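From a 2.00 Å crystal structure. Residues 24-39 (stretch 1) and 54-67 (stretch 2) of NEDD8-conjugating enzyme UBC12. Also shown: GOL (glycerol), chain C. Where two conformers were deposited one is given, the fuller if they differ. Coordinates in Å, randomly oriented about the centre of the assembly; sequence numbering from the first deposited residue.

Stretch 1 (24-39) QPNLSAARIRLKRDLD
Stretch 2 54-67: SPDSADRSQSPKLE

Stretch 1 is extended from Pro-25 to Ser-28 (phi near -60 to -90°, psi near 140 to 160°) after a left-handed Gln-24, then enters a helix from Ala-29 to Asp-39; Ser-28 (chi1 p) caps it, its OG accepting from Arg-31 N at 3.3 Å. Stretch 2 begins with a type I turn, Ser-54 to Ser-57, makes a second from Asp-59 to Gln-62, and becomes a strand at Lys-65. The register is set by CA pairs: Arg-31 to Pro-55 at 4.9 Å, Leu-27 to Ala-58 at 6.2 Å. The two stretches bury 677 Å² between them, both sides summed.

Arg-31 covers most. The m, t, t chain of Arg-31, with chi4 at -155°, lays CD 3.4 Å from Pro-55 O and delivers a guanidinium to the loop's carbonyls: NH1 donates to Ser-57 O at 3.0 Å and to Asp-59 O at 3.1 Å, while NH2 adds a weak bond to Asp-59 O at 3.2 Å. Pro-64 CD covers one face of the Arg-31 guanidinium, 3.9 Å from Arg-31 NH2. Within this contact the charge is met by backbone oxygens; Arg-31 NE and NH2 also bond elsewhere in the structure.

Pro-55, C-gamma endo, is the greasy counterpart: its CG lies 3.7 Å from Lys-35 CG and 3.9 Å from Leu-38 CD1. Leu-34 (t, p) sets CD2 3.6 Å from Pro-64 CB; Leu-38 (m, t) sets CD2 4.0 Å from Leu-66 CD1.

Lys-35 (m, t, p, p) curls NZ to Asp-56 OD1, a 2.7 Å salt bridge.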

ATOM      1  N   GLN A  24      27.579  -5.807   9.857  1.00 43.80           N
ATOM      2  CA  GLN A  24      27.038  -6.117   8.538  1.00 39.89           C
ATOM      3  C   GLN A  24      26.344  -7.487   8.477  1.00 35.25           C
ATOM      4  O   GLN A  24      26.782  -8.389   7.749  1.00 35.86           O
ATOM      5  CB  GLN A  24      28.151  -6.054   7.493  1.00 40.14           C
ATOM      6  CG  GLN A  24      27.644  -5.841   6.080  1.00 45.58           C
ATOM      7  CD  GLN A  24      28.761  -5.510   5.104  1.00 52.08           C
ATOM      8  OE1 GLN A  24      28.513  -5.292   3.919  1.00 53.84           O
ATOM      9  NE2 GLN A  24      29.997  -5.477   5.599  1.00 45.37           N
ATOM     10  N   PRO A  25      25.252  -7.645   9.235  1.00 29.81           N
ATOM     11  CA  PRO A  25      24.485  -8.894   9.161  1.00 31.06           C
ATOM     12  C   PRO A  25      24.000  -9.149   7.730  1.00 30.38           C
ATOM     13  O   PRO A  25      23.781  -8.194   6.979  1.00 24.26           O
ATOM     14  CB  PRO A  25      23.284  -8.617  10.077  1.00 30.82           C
ATOM     15  CG  PRO A  25      23.768  -7.565  11.034  1.00 32.20           C
ATOM     16  CD  PRO A  25      24.696  -6.701  10.221  1.00 32.27           C
ATOM     17  N   ASN A  26      23.857 -10.416   7.361  1.00 26.46           N
ATOM     18  CA  ASN A  26      23.174 -10.777   6.124  1.00 30.07           C
ATOM     19  C   ASN A  26      21.708 -10.408   6.249  1.00 30.96           C
ATOM     20  O   ASN A  26      21.088 -10.634   7.294  1.00 26.16           O
ATOM     21  CB  ASN A  26      23.278 -12.279   5.865  1.00 30.90           C
ATOM     22  CG  ASN A  26      24.679 -12.715   5.513  1.00 34.99           C
ATOM     23  OD1 ASN A  26      25.110 -13.807   5.878  1.00 41.75           O
ATOM     24  ND2 ASN A  26      25.401 -11.863   4.800  1.00 32.14           N
ATOM     25  N   LEU A  27      21.147  -9.847   5.189  1.00 27.76           N
ATOM     26  CA  LEU A  27      19.736  -9.500   5.200  1.00 26.71           C
ATOM     27  C   LEU A  27      18.907 -10.689   4.695  1.00 24.37           C
ATOM     28  O   LEU A  27      19.368 -11.454   3.861  1.00 26.39           O
ATOM     29  CB  LEU A  27      19.494  -8.258   4.340  1.00 25.13           C
ATOM     30  CG  LEU A  27      20.091  -6.935   4.833  1.00 29.38           C
ATOM     31  CD1 LEU A  27      19.765  -5.821   3.855  1.00 28.96           C
ATOM     32  CD2 LEU A  27      19.580  -6.576   6.226  1.00 29.79           C
ATOM     33  N   SER A  28      17.682 -10.834   5.187  1.00 22.23           N
ATOM     34  CA  SER A  28      16.797 -11.900   4.716  1.00 22.31           C
ATOM     35  C   SER A  28      16.516 -11.777   3.211  1.00 23.94           C
ATOM     36  O   SER A  28      16.704 -10.709   2.625  1.00 21.70           O
ATOM     37  CB  SER A  28      15.483 -11.860   5.478  1.00 23.92           C
ATOM     38  OG  SER A  28      14.762 -10.695   5.151  1.00 25.93           O
ATOM     39  N   ALA A  29      16.073 -12.872   2.591  1.00 23.48           N
ATOM     40  CA  ALA A  29      15.710 -12.858   1.171  1.00 24.72           C
ATOM     41  C   ALA A  29      14.661 -11.786   0.869  1.00 23.88           C
ATOM     42  O   ALA A  29      14.747 -11.100  -0.154  1.00 22.67           O
ATOM     43  CB  ALA A  29      15.207 -14.225   0.726  1.00 27.59           C
ATOM     44  N   ALA A  30      13.671 -11.662   1.754  1.00 20.85           N
ATOM     45  CA  ALA A  30      12.600 -10.681   1.587  1.00 20.08           C
ATOM     46  C   ALA A  30      13.137  -9.247   1.575  1.00 19.52           C
ATOM     47  O   ALA A  30      12.718  -8.417   0.761  1.00 15.28           O
ATOM     48  CB  ALA A  30      11.538 -10.843   2.679  1.00 18.89           C
ATOM     49  N   ARG A  31      14.073  -8.954   2.470  1.00 18.93           N
ATOM     50  CA  ARG A  31      14.618  -7.592   2.551  1.00 18.18           C
ATOM     51  C   ARG A  31      15.546  -7.240   1.403  1.00 17.55           C
ATOM     52  O   ARG A  31      15.546  -6.102   0.930  1.00 18.11           O
ATOM     53  CB  ARG A  31      15.281  -7.349   3.921  1.00 22.06           C
ATOM     54  CG  ARG A  31      14.229  -7.387   5.006  1.00 22.74           C
ATOM     55  CD  ARG A  31      14.718  -7.189   6.427  1.00 28.14           C
ATOM     56  NE  ARG A  31      13.599  -7.473   7.324  1.00 27.67           N
ATOM     57  CZ  ARG A  31      13.459  -6.990   8.555  1.00 36.88           C
ATOM     58  NH1 ARG A  31      14.375  -6.178   9.064  1.00 36.77           N
ATOM     59  NH2 ARG A  31      12.397  -7.331   9.277  1.00 33.23           N
ATOM     60  N   ILE A  32      16.351  -8.201   0.962  1.00 16.22           N
ATOM     61  CA  ILE A  32      17.184  -8.009  -0.227  1.00 14.55           C
ATOM     62  C   ILE A  32      16.337  -7.717  -1.461  1.00 16.34           C
ATOM     63  O   ILE A  32      16.685  -6.873  -2.275  1.00 18.50           O
ATOM     64  CB  ILE A  32      18.042  -9.258  -0.539  1.00 20.34           C
ATOM     65  CG1 ILE A  32      19.105  -9.456   0.545  1.00 23.26           C
ATOM     66  CG2 ILE A  32      18.697  -9.126  -1.918  1.00 21.04           C
ATOM     67  CD1 ILE A  32      20.034 -10.612   0.269  1.00 29.65           C
ATOM     68  N   ARG A  33      15.228  -8.432  -1.605  1.00 16.33           N
ATOM     69  CA  ARG A  33      14.325  -8.217  -2.736  1.00 13.70           C
ATOM     70  C   ARG A  33      13.614  -6.852  -2.650  1.00 15.24           C
ATOM     71  O   ARG A  33      13.493  -6.140  -3.642  1.00 15.19           O
ATOM     72  CB  ARG A  33      13.306  -9.359  -2.815  1.00 16.85           C
ATOM     73  CG  ARG A  33      12.141  -9.086  -3.780  1.00 16.18           C
ATOM     74  CD  ARG A  33      12.567  -9.091  -5.275  1.00 16.93           C
ATOM     75  NE  ARG A  33      11.529  -8.359  -6.003  1.00 18.57           N
ATOM     76  CZ  ARG A  33      10.449  -8.906  -6.544  1.00 22.19           C
ATOM     77  NH1 ARG A  33      10.309 -10.231  -6.566  1.00 17.15           N
ATOM     78  NH2 ARG A  33       9.535  -8.122  -7.115  1.00 21.54           N
ATOM     79  N   LEU A  34      13.167  -6.462  -1.464  1.00 13.04           N
ATOM     80  CA  LEU A  34      12.592  -5.130  -1.313  1.00 14.28           C
ATOM     81  C   LEU A  34      13.629  -4.018  -1.598  1.00 17.20           C
ATOM     82  O   LEU A  34      13.303  -3.014  -2.233  1.00 16.16           O
ATOM     83  CB  LEU A  34      11.960  -4.956   0.073  1.00 15.94           C
ATOM     84  CG  LEU A  34      11.375  -3.564   0.346  1.00 18.09           C
ATOM     85  CD1 LEU A  34      10.380  -3.133  -0.724  1.00 18.19           C
ATOM     86  CD2 LEU A  34      10.732  -3.501   1.736  1.00 18.02           C
ATOM     87  N   LYS A  35      14.863  -4.175  -1.126  1.00 14.06           N
ATOM     88  CA  LYS A  35      15.908  -3.186  -1.472  1.00 17.00           C
ATOM     89  C   LYS A  35      16.063  -3.029  -2.992  1.00 20.81           C
ATOM     90  O   LYS A  35      16.190  -1.922  -3.509  1.00 21.94           O
ATOM     91  CB  LYS A  35      17.256  -3.586  -0.877  1.00 22.27           C
ATOM     92  CG  LYS A  35      17.399  -3.326   0.608  1.00 21.82           C
ATOM     93  CD  LYS A  35      18.704  -3.922   1.117  1.00 26.98           C
ATOM     94  CE  LYS A  35      19.913  -3.209   0.508  1.00 27.49           C
ATOM     95  NZ  LYS A  35      19.889  -1.745   0.781  1.00 30.61           N
ATOM     96  N   ARG A  36      16.063  -4.155  -3.695  1.00 19.09           N
ATOM     97  CA  ARG A  36      16.172  -4.163  -5.147  0.53 21.77           C
ATOM     98  C   ARG A  36      14.964  -3.459  -5.800  1.00 22.61           C
ATOM     99  O   ARG A  36      15.118  -2.673  -6.726  1.00 23.06           O
ATOM    100  CB  ARG A  36      16.402  -5.610  -5.625  0.53 23.17           C
ATOM    101  CG  ARG A  36      15.543  -6.144  -6.755  0.53 28.68           C
ATOM    102  CD  ARG A  36      15.873  -7.636  -7.026  0.53 32.86           C
ATOM    103  NE  ARG A  36      14.928  -8.291  -7.934  0.53 30.03           N
ATOM    104  CZ  ARG A  36      14.900  -9.598  -8.184  0.53 34.00           C
ATOM    105  NH1 ARG A  36      15.765 -10.416  -7.598  0.53 35.42           N
ATOM    106  NH2 ARG A  36      13.999 -10.093  -9.018  0.53 34.46           N
ATOM    107  N   ASP A  37      13.760  -3.729  -5.302  1.00 19.38           N
ATOM    108  CA  ASP A  37      12.569  -3.025  -5.794  1.00 18.33           C
ATOM    109  C   ASP A  37      12.653  -1.514  -5.544  1.00 21.75           C
ATOM    110  O   ASP A  37      12.270  -0.721  -6.395  1.00 19.06           O
ATOM    111  CB  ASP A  37      11.295  -3.556  -5.124  1.00 15.63           C
ATOM    112  CG  ASP A  37      10.858  -4.902  -5.663  1.00 18.30           C
ATOM    113  OD1 ASP A  37      11.681  -5.603  -6.295  1.00 18.61           O
ATOM    114  OD2 ASP A  37       9.667  -5.243  -5.446  1.00 18.83           O
ATOM    115  N   LEU A  38      13.118  -1.124  -4.359  1.00 20.92           N
ATOM    116  CA  LEU A  38      13.278   0.294  -4.021  1.00 20.91           C
ATOM    117  C   LEU A  38      14.354   0.956  -4.868  1.00 25.27           C
ATOM    118  O   LEU A  38      14.201   2.096  -5.308  1.00 21.80           O
ATOM    119  CB  LEU A  38      13.637   0.461  -2.546  1.00 20.76           C
ATOM    120  CG  LEU A  38      12.495   0.268  -1.547  1.00 19.25           C
ATOM    121  CD1 LEU A  38      13.067   0.047  -0.155  1.00 19.97           C
ATOM    122  CD2 LEU A  38      11.567   1.480  -1.580  1.00 22.53           C
ATOM    123  N   ASP A  39      15.449   0.238  -5.079  1.00 21.51           N
ATOM    124  CA  ASP A  39      16.546   0.758  -5.891  1.00 28.18           C
ATOM    125  C   ASP A  39      16.169   0.892  -7.367  1.00 25.89           C
ATOM    126  O   ASP A  39      16.808   1.647  -8.091  1.00 30.19           O
ATOM    127  CB  ASP A  39      17.798  -0.120  -5.745  1.00 23.47           C
ATOM    128  CG  ASP A  39      18.455   0.033  -4.384  1.00 26.31           C
ATOM    129  OD1 ASP A  39      18.098   0.988  -3.660  1.00 31.98           O
ATOM    130  OD2 ASP A  39      19.319  -0.803  -4.034  1.00 25.99           O
ATOM    131  N   SER A  54      13.240   0.779   7.300  1.00 22.20           N
ATOM    132  CA  SER A  54      14.031   0.311   6.155  1.00 25.04           C
ATOM    133  C   SER A  54      14.248  -1.207   6.132  1.00 24.44           C
ATOM    134  O   SER A  54      14.399  -1.827   7.183  1.00 21.87           O
ATOM    135  CB  SER A  54      15.403   0.994   6.163  1.00 29.50           C
ATOM    136  OG  SER A  54      16.310   0.365   5.266  1.00 24.79           O
ATOM    137  N   PRO A  55      14.288  -1.810   4.925  1.00 21.58           N
ATOM    138  CA  PRO A  55      14.675  -3.225   4.821  1.00 22.88           C
ATOM    139  C   PRO A  55      16.136  -3.444   5.249  1.00 23.99           C
ATOM    140  O   PRO A  55      16.596  -4.580   5.363  1.00 23.01           O
ATOM    141  CB  PRO A  55      14.514  -3.523   3.321  1.00 20.54           C
ATOM    142  CG  PRO A  55      14.561  -2.166   2.649  1.00 18.24           C
ATOM    143  CD  PRO A  55      13.891  -1.244   3.624  1.00 22.57           C
ATOM    144  N   ASP A  56      16.863  -2.352   5.468  1.00 28.39           N
ATOM    145  CA  ASP A  56      18.270  -2.418   5.881  1.00 32.16           C
ATOM    146  C   ASP A  56      18.509  -2.843   7.328  1.00 37.88           C
ATOM    147  O   ASP A  56      19.663  -2.955   7.749  1.00 43.87           O
ATOM    148  CB  ASP A  56      18.948  -1.066   5.687  1.00 33.08           C
ATOM    149  CG  ASP A  56      19.174  -0.740   4.241  1.00 33.23           C
ATOM    150  OD1 ASP A  56      19.449  -1.677   3.466  1.00 38.62           O
ATOM    151  OD2 ASP A  56      19.101   0.455   3.886  1.00 35.16           O
ATOM    152  N   SER A  57      17.453  -3.044   8.108  1.00 38.31           N
ATOM    153  CA  SER A  57      17.662  -3.497   9.487  1.00 42.77           C
ATOM    154  C   SER A  57      17.808  -5.019   9.548  1.00 45.04           C
ATOM    155  O   SER A  57      17.281  -5.733   8.694  1.00 44.39           O
ATOM    156  CB  SER A  57      16.533  -3.015  10.405  1.00 48.90           C
ATOM    157  OG  SER A  57      15.359  -3.788  10.226  1.00 54.60           O
ATOM    158  N   ALA A  58      18.544  -5.513  10.537  1.00 51.24           N
ATOM    159  CA  ALA A  58      18.690  -6.953  10.725  1.00 52.68           C
ATOM    160  C   ALA A  58      17.680  -7.404  11.764  1.00 50.26           C
ATOM    161  O   ALA A  58      17.588  -8.588  12.092  1.00 53.57           O
ATOM    162  CB  ALA A  58      20.105  -7.306  11.167  1.00 46.13           C
ATOM    163  N   ASP A  59      16.922  -6.440  12.276  1.00 50.26           N
ATOM    164  CA  ASP A  59      15.908  -6.709  13.282  1.00 47.66           C
ATOM    165  C   ASP A  59      14.681  -7.354  12.647  1.00 49.19           C
ATOM    166  O   ASP A  59      13.849  -6.681  12.044  1.00 46.24           O
ATOM    167  CB  ASP A  59      15.523  -5.421  14.014  1.00 48.20           C
ATOM    168  CG  ASP A  59      14.591  -5.671  15.183  1.00 49.76           C
ATOM    169  OD1 ASP A  59      14.203  -6.838  15.407  1.00 47.51           O
ATOM    170  OD2 ASP A  59      14.245  -4.697  15.882  1.00 51.55           O
ATOM    171  N   ARG A  60      14.583  -8.670  12.798  1.00 47.60           N
ATOM    172  CA  ARG A  60      13.460  -9.449  12.290  1.00 43.74           C
ATOM    173  C   ARG A  60      12.101  -8.867  12.699  1.00 46.86           C
ATOM    174  O   ARG A  60      11.145  -8.865  11.915  1.00 45.23           O
ATOM    175  CB  ARG A  60      13.598 -10.878  12.814  1.00 51.34           C
ATOM    176  CG  ARG A  60      12.582 -11.873  12.312  1.00 48.42           C
ATOM    177  CD  ARG A  60      12.963 -13.247  12.834  1.00 49.37           C
ATOM    178  NE  ARG A  60      12.097 -14.302  12.331  1.00 42.51           N
ATOM    179  CZ  ARG A  60      12.076 -14.708  11.067  1.00 45.77           C
ATOM    180  NH1 ARG A  60      12.862 -14.135  10.162  1.00 46.72           N
ATOM    181  NH2 ARG A  60      11.260 -15.686  10.710  1.00 41.96           N
ATOM    182  N   SER A  61      12.031  -8.364  13.928  1.00 49.69           N
ATOM    183  CA  SER A  61      10.788  -7.863  14.516  1.00 48.86           C
ATOM    184  C   SER A  61      10.331  -6.502  13.979  1.00 46.94           C
ATOM    185  O   SER A  61       9.178  -6.112  14.169  1.00 50.88           O
ATOM    186  CB  SER A  61      10.929  -7.787  16.041  1.00 48.91           C
ATOM    187  OG  SER A  61      11.990  -6.920  16.404  1.00 48.86           O
ATOM    188  N   GLN A  62      11.234  -5.778  13.326  1.00 42.10           N
ATOM    189  CA  GLN A  62      10.888  -4.492  12.733  1.00 44.94           C
ATOM    190  C   GLN A  62      10.598  -4.662  11.240  1.00 34.47           C
ATOM    191  O   GLN A  62      11.503  -4.587  10.419  1.00 34.95           O
ATOM    192  CB  GLN A  62      12.031  -3.496  12.938  1.00 42.28           C
ATOM    193  CG  GLN A  62      11.648  -2.035  12.707  1.00 49.00           C
ATOM    194  CD  GLN A  62      11.061  -1.369  13.944  1.00 52.09           C
ATOM    195  OE1 GLN A  62      11.624  -1.459  15.039  1.00 57.84           O
ATOM    196  NE2 GLN A  62       9.928  -0.686  13.772  1.00 48.35           N
ATOM    197  N   SER A  63       9.339  -4.898  10.892  1.00 33.38           N
ATOM    198  CA  SER A  63       8.979  -5.095   9.495  1.00 30.58           C
ATOM    199  C   SER A  63       9.245  -3.819   8.690  1.00 23.08           C
ATOM    200  O   SER A  63       8.993  -2.720   9.172  1.00 22.01           O
ATOM    201  CB  SER A  63       7.517  -5.518   9.391  1.00 33.43           C
ATOM    202  OG  SER A  63       6.689  -4.616  10.116  1.00 40.28           O
ATOM    203  N   PRO A  64       9.809  -3.961   7.478  1.00 24.59           N
ATOM    204  CA  PRO A  64       9.997  -2.765   6.655  1.00 19.20           C
ATOM    205  C   PRO A  64       8.643  -2.116   6.407  1.00 17.61           C
ATOM    206  O   PRO A  64       7.622  -2.811   6.297  1.00 18.43           O
ATOM    207  CB  PRO A  64      10.579  -3.325   5.350  1.00 20.95           C
ATOM    208  CG  PRO A  64      11.227  -4.642   5.759  1.00 18.72           C
ATOM    209  CD  PRO A  64      10.305  -5.181   6.813  1.00 20.10           C
ATOM    210  N   LYS A  65       8.629  -0.798   6.312  1.00 16.40           N
ATOM    211  CA  LYS A  65       7.374  -0.081   6.119  1.00 17.52           C
ATOM    212  C   LYS A  65       7.622   1.178   5.297  1.00 19.20           C
ATOM    213  O   LYS A  65       8.604   1.903   5.527  1.00 16.69           O
ATOM    214  CB  LYS A  65       6.741   0.256   7.470  1.00 24.44           C
ATOM    215  CG  LYS A  65       5.396   0.959   7.373  1.00 28.55           C
ATOM    216  CD  LYS A  65       4.976   1.487   8.741  1.00 34.24           C
ATOM    217  CE  LYS A  65       4.757   0.336   9.715  1.00 31.57           C
ATOM    218  NZ  LYS A  65       3.313   0.001   9.736  1.00 30.82           N
ATOM    219  N   LEU A  66       6.766   1.402   4.304  1.00 16.93           N
ATOM    220  CA  LEU A  66       6.899   2.560   3.417  1.00 20.35           C
ATOM    221  C   LEU A  66       5.614   3.361   3.485  1.00 18.11           C
ATOM    222  O   LEU A  66       4.541   2.795   3.703  1.00 18.08           O
ATOM    223  CB  LEU A  66       7.108   2.114   1.961  1.00 15.44           C
ATOM    224  CG  LEU A  66       8.116   0.992   1.700  1.00 19.10           C
ATOM    225  CD1 LEU A  66       8.082   0.568   0.226  1.00 18.15           C
ATOM    226  CD2 LEU A  66       9.525   1.404   2.111  1.00 21.32           C
ATOM    227  N   GLU A  67       5.728   4.668   3.290  1.00 14.59           N
ATOM    228  CA  GLU A  67       4.555   5.511   3.095  1.00 16.14           C
ATOM    229  C   GLU A  67       4.533   5.946   1.638  1.00 15.59           C
ATOM    230  O   GLU A  67       5.516   6.481   1.133  1.00 16.15           O
ATOM    231  CB  GLU A  67       4.606   6.757   3.975  1.00 15.98           C
ATOM    232  CG  GLU A  67       3.374   7.655   3.795  1.00 17.07           C
ATOM    233  CD  GLU A  67       3.514   8.993   4.481  1.00 21.02           C
ATOM    234  OE1 GLU A  67       4.662   9.461   4.658  1.00 24.73           O
ATOM    235  OE2 GLU A  67       2.469   9.583   4.831  1.00 24.05           O
TER
HETATM  236  C1  GOL C3968      15.885   1.901   1.426  1.00 38.04           C
HETATM  237  O1  GOL C3968      15.766   1.598   2.808  1.00 34.92           O
HETATM  238  C2  GOL C3968      17.351   1.756   1.024  1.00 39.48           C
HETATM  239  O2  GOL C3968      17.832   0.553   1.580  1.00 37.62           O
HETATM  240  C3  GOL C3968      17.507   1.714  -0.489  1.00 36.93           C
HETATM  241  O3  GOL C3968      17.815   0.392  -0.905  1.00 36.73           O